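Local coordinates for protein UDP-glucose 4-epimerase (Brucella abortus, PDB 4TWR) that probably interconverts UDP-glucose and UDP-galactose by inverting the sugar at C4, using a bound NAD as its redox cofactor, at residues Phe83-Tyr88 / Tyr100-Gly105. Numbering follows the deposited sequence.
Sequences FAASAY and YRNNVG. With NAD (nicotinamide-adenine-dinucleotide), chain B.
Asn102 and Ala84 meet chiefly through the cofactor and a water: the carboxamide of Asn102 reads the adenine of NAD, while the small methyl of Ala84 packs against the same base, CB 3.6 Å from NAD C4A. The site belongs to the Rossmann fold, where segment 83-88 begins the loop that follows strand 79-82 and faces helix 96-117. Asparagine suits adenine because one amide offers both a donor and an acceptor. Its OD1 accepts a hydrogen bond from NAD N6A at 3.0 Å, with an N-H...O angle of 158°, and its ND2 donates one to NAD N7A at 3.2 Å, less straight at 144°. A chi1 of -143°, away from the staggered values, carries the amide to the base.

Ala84 centres an inverse gamma turn, closed by a hydrogen bond from Ala85 N to Phe83 O. Ser86 puts OG 3.3 Å from NAD C8A while that hydroxyl is hydrogen-bonded to Thr46 OG1. Ala85 instead meets the helix, where its small side chain fits beside Asn103, Ala85 CB lying 3.5 Å from Asn103 OD1. Two waters join loop to helix: one donates to both Ala84 O and Asn102 O, 2.8 Å from each. Asn103 ND2, also hydrogen-bonded to Thr154 OG1, donates at 2.9 Å to the second water, which in turn donates to Ser86 O.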
loop_
_atom_site.group_PDB
_atom_site.type_symbol
_atom_site.label_atom_id
_atom_site.label_comp_id
_atom_site.label_asym_id
_atom_site.label_seq_id
_atom_site.Cartn_x
_atom_site.Cartn_y
_atom_site.Cartn_z
ATOM N N PHE A 83 -0.177 -7.006 5.134
ATOM C CA PHE A 83 -1.007 -5.959 4.506
ATOM C C PHE A 83 -2.298 -5.705 5.280
ATOM O O PHE A 83 -3.132 -4.919 4.832
ATOM C CB PHE A 83 -1.431 -6.330 3.082
ATOM C CG PHE A 83 -0.293 -6.458 2.087
ATOM C CD1 PHE A 83 0.319 -5.332 1.550
ATOM C CD2 PHE A 83 0.121 -7.714 1.662
ATOM C CE1 PHE A 83 1.361 -5.458 0.607
ATOM C CE2 PHE A 83 1.147 -7.846 0.711
ATOM C CZ PHE A 83 1.767 -6.706 0.193
ATOM N N ALA A 84 -2.488 -6.415 6.385
ATOM C CA ALA A 84 -3.804 -6.523 7.012
ATOM C C ALA A 84 -4.096 -5.328 7.896
ATOM O O ALA A 84 -4.096 -5.399 9.120
ATOM C CB ALA A 84 -3.917 -7.809 7.815
ATOM N N ALA A 85 -4.396 -4.227 7.242
ATOM C CA ALA A 85 -4.805 -3.032 7.932
ATOM C C ALA A 85 -5.631 -2.252 6.915
ATOM O O ALA A 85 -5.086 -1.712 5.962
ATOM C CB ALA A 85 -3.612 -2.239 8.387
ATOM N N SER A 86 -6.940 -2.243 7.076
ATOM C CA SER A 86 -7.790 -1.457 6.186
ATOM C C SER A 86 -7.750 0.031 6.578
ATOM O O SER A 86 -7.478 0.381 7.732
ATOM C CB SER A 86 -9.233 -1.983 6.206
ATOM O OG SER A 86 -9.286 -3.383 5.949
ATOM N N ALA A 87 -8.028 0.906 5.617
ATOM C CA ALA A 87 -7.890 2.333 5.863
ATOM C C ALA A 87 -8.673 3.109 4.849
ATOM O O ALA A 87 -8.601 2.837 3.645
ATOM C CB ALA A 87 -6.426 2.753 5.831
ATOM N N TYR A 88 -9.436 4.077 5.336
ATOM C CA TYR A 88 -10.094 4.993 4.449
ATOM C C TYR A 88 -9.468 6.356 4.683
ATOM O O TYR A 88 -9.070 6.686 5.806
ATOM C CB TYR A 88 -11.606 4.996 4.677
ATOM C CG TYR A 88 -12.236 3.627 4.484
ATOM C CD1 TYR A 88 -12.535 3.151 3.208
ATOM C CD2 TYR A 88 -12.531 2.811 5.576
ATOM C CE1 TYR A 88 -13.104 1.898 3.023
ATOM C CE2 TYR A 88 -13.100 1.560 5.403
ATOM C CZ TYR A 88 -13.385 1.107 4.128
ATOM O OH TYR A 88 -13.960 -0.133 3.954
ATOM N N TYR A 100 -5.975 2.218 16.177
ATOM C CA TYR A 100 -5.123 1.673 17.250
ATOM C C TYR A 100 -5.381 0.173 17.431
ATOM O O TYR A 100 -4.447 -0.607 17.640
ATOM C CB TYR A 100 -5.352 2.423 18.569
ATOM C CG TYR A 100 -4.611 3.743 18.661
ATOM C CD1 TYR A 100 -3.302 3.796 19.140
ATOM C CD2 TYR A 100 -5.205 4.927 18.262
ATOM C CE1 TYR A 100 -2.611 4.998 19.228
ATOM C CE2 TYR A 100 -4.517 6.139 18.345
ATOM C CZ TYR A 100 -3.221 6.163 18.826
ATOM O OH TYR A 100 -2.546 7.356 18.917
ATOM N N ARG A 101 -6.638 -0.246 17.315
ATOM C CA ARG A 101 -6.969 -1.660 17.532
ATOM C C ARG A 101 -6.381 -2.545 16.430
ATOM O O ARG A 101 -5.754 -3.573 16.691
ATOM C CB ARG A 101 -8.486 -1.861 17.608
ATOM C CG ARG A 101 -8.917 -3.335 17.738
ATOM C CD ARG A 101 -10.428 -3.497 17.735
ATOM N NE ARG A 101 -10.873 -4.894 17.666
ATOM C CZ ARG A 101 -10.952 -5.691 18.726
ATOM N NH1 ARG A 101 -10.596 -5.237 19.921
ATOM N NH2 ARG A 101 -11.378 -6.943 18.598
ATOM N N ASN A 102 -6.589 -2.149 15.183
ATOM C CA ASN A 102 -6.144 -2.989 14.082
ATOM C C ASN A 102 -4.671 -2.822 13.750
ATOM O O ASN A 102 -3.948 -3.805 13.559
ATOM C CB ASN A 102 -7.005 -2.723 12.839
ATOM C CG ASN A 102 -7.278 -3.998 12.047
ATOM O OD1 ASN A 102 -8.175 -4.796 12.386
ATOM N ND2 ASN A 102 -6.490 -4.209 10.997
ATOM N N ASN A 103 -4.199 -1.591 13.672
ATOM C CA ASN A 103 -2.829 -1.397 13.240
ATOM C C ASN A 103 -1.824 -1.669 14.352
ATOM O O ASN A 103 -0.704 -2.105 14.081
ATOM C CB ASN A 103 -2.622 0.015 12.700
ATOM C CG ASN A 103 -3.565 0.349 11.550
ATOM O OD1 ASN A 103 -4.490 -0.418 11.232
ATOM N ND2 ASN A 103 -3.346 1.511 10.930
ATOM N N VAL A 104 -2.213 -1.417 15.600
ATOM C CA VAL A 104 -1.297 -1.662 16.711
ATOM C C VAL A 104 -1.605 -2.994 17.384
ATOM O O VAL A 104 -0.755 -3.879 17.415
ATOM C CB VAL A 104 -1.335 -0.518 17.749
ATOM C CG1 VAL A 104 -0.322 -0.788 18.882
ATOM C CG2 VAL A 104 -0.997 0.797 17.061
ATOM N N GLY A 105 -2.816 -3.155 17.898
ATOM C CA GLY A 105 -3.215 -4.438 18.460
ATOM C C GLY A 105 -3.056 -5.592 17.475
ATOM O O GLY A 105 -2.495 -6.624 17.826
HETATM P PA NAD B . -7.232 -3.361 1.117
HETATM O O1A NAD B . -8.210 -3.003 2.221
HETATM O O2A NAD B . -7.612 -3.740 -0.286
HETATM O O5B NAD B . -6.506 -4.837 1.702
HETATM C C5B NAD B . -6.537 -4.926 3.104
HETATM C C4B NAD B . -6.744 -6.421 3.433
HETATM O O4B NAD B . -6.516 -6.694 4.846
HETATM C C3B NAD B . -8.216 -6.695 3.108
HETATM O O3B NAD B . -8.231 -7.872 2.354
HETATM C C2B NAD B . -8.846 -6.884 4.515
HETATM O O2B NAD B . -9.901 -7.807 4.463
HETATM C C1B NAD B . -7.624 -7.483 5.314
HETATM N N9A NAD B . -7.700 -7.189 6.773
HETATM C C8A NAD B . -7.944 -5.954 7.431
HETATM N N7A NAD B . -7.932 -6.068 8.760
HETATM C C5A NAD B . -7.671 -7.434 8.991
HETATM C C6A NAD B . -7.532 -8.196 10.198
HETATM N N6A NAD B . -7.675 -7.598 11.431
HETATM N N1A NAD B . -7.281 -9.503 10.127
HETATM C C2A NAD B . -7.161 -10.068 8.892
HETATM N N3A NAD B . -7.264 -9.497 7.658
HETATM C C4A NAD B . -7.523 -8.143 7.759
HETATM O O3 NAD B . -6.155 -2.236 1.395
HETATM P PN NAD B . -4.824 -2.161 0.492
HETATM O O1N NAD B . -4.286 -0.778 0.240
HETATM O O2N NAD B . -4.860 -3.363 -0.380
HETATM O O5D NAD B . -3.576 -2.756 1.493
HETATM C C5D NAD B . -3.514 -2.066 2.627
HETATM C C4D NAD B . -2.118 -2.282 3.108
HETATM O O4D NAD B . -1.292 -1.526 2.202
HETATM C C3D NAD B . -1.971 -1.679 4.532
HETATM O O3D NAD B . -0.961 -2.402 5.147
HETATM C C2D NAD B . -1.486 -0.277 4.249
HETATM O O2D NAD B . -0.513 0.168 5.157
HETATM C C1D NAD B . -0.690 -0.518 2.937
HETATM N N1N NAD B . -0.755 0.818 2.169
HETATM C C2N NAD B . -1.695 0.964 1.157
HETATM C C3N NAD B . -1.720 2.213 0.482
HETATM C C7N NAD B . -2.704 2.428 -0.618
HETATM O O7N NAD B . -2.653 3.473 -1.275
HETATM N N7N NAD B . -3.654 1.455 -0.876
HETATM C C4N NAD B . -0.832 3.225 0.854
HETATM C C5N NAD B . 0.086 3.050 1.871
HETATM C C6N NAD B . 0.115 1.820 2.544
HETATM O O HOH W 1 -2.541 -4.403 11.192
HETATM O O HOH W 2 -4.952 1.394 8.568
#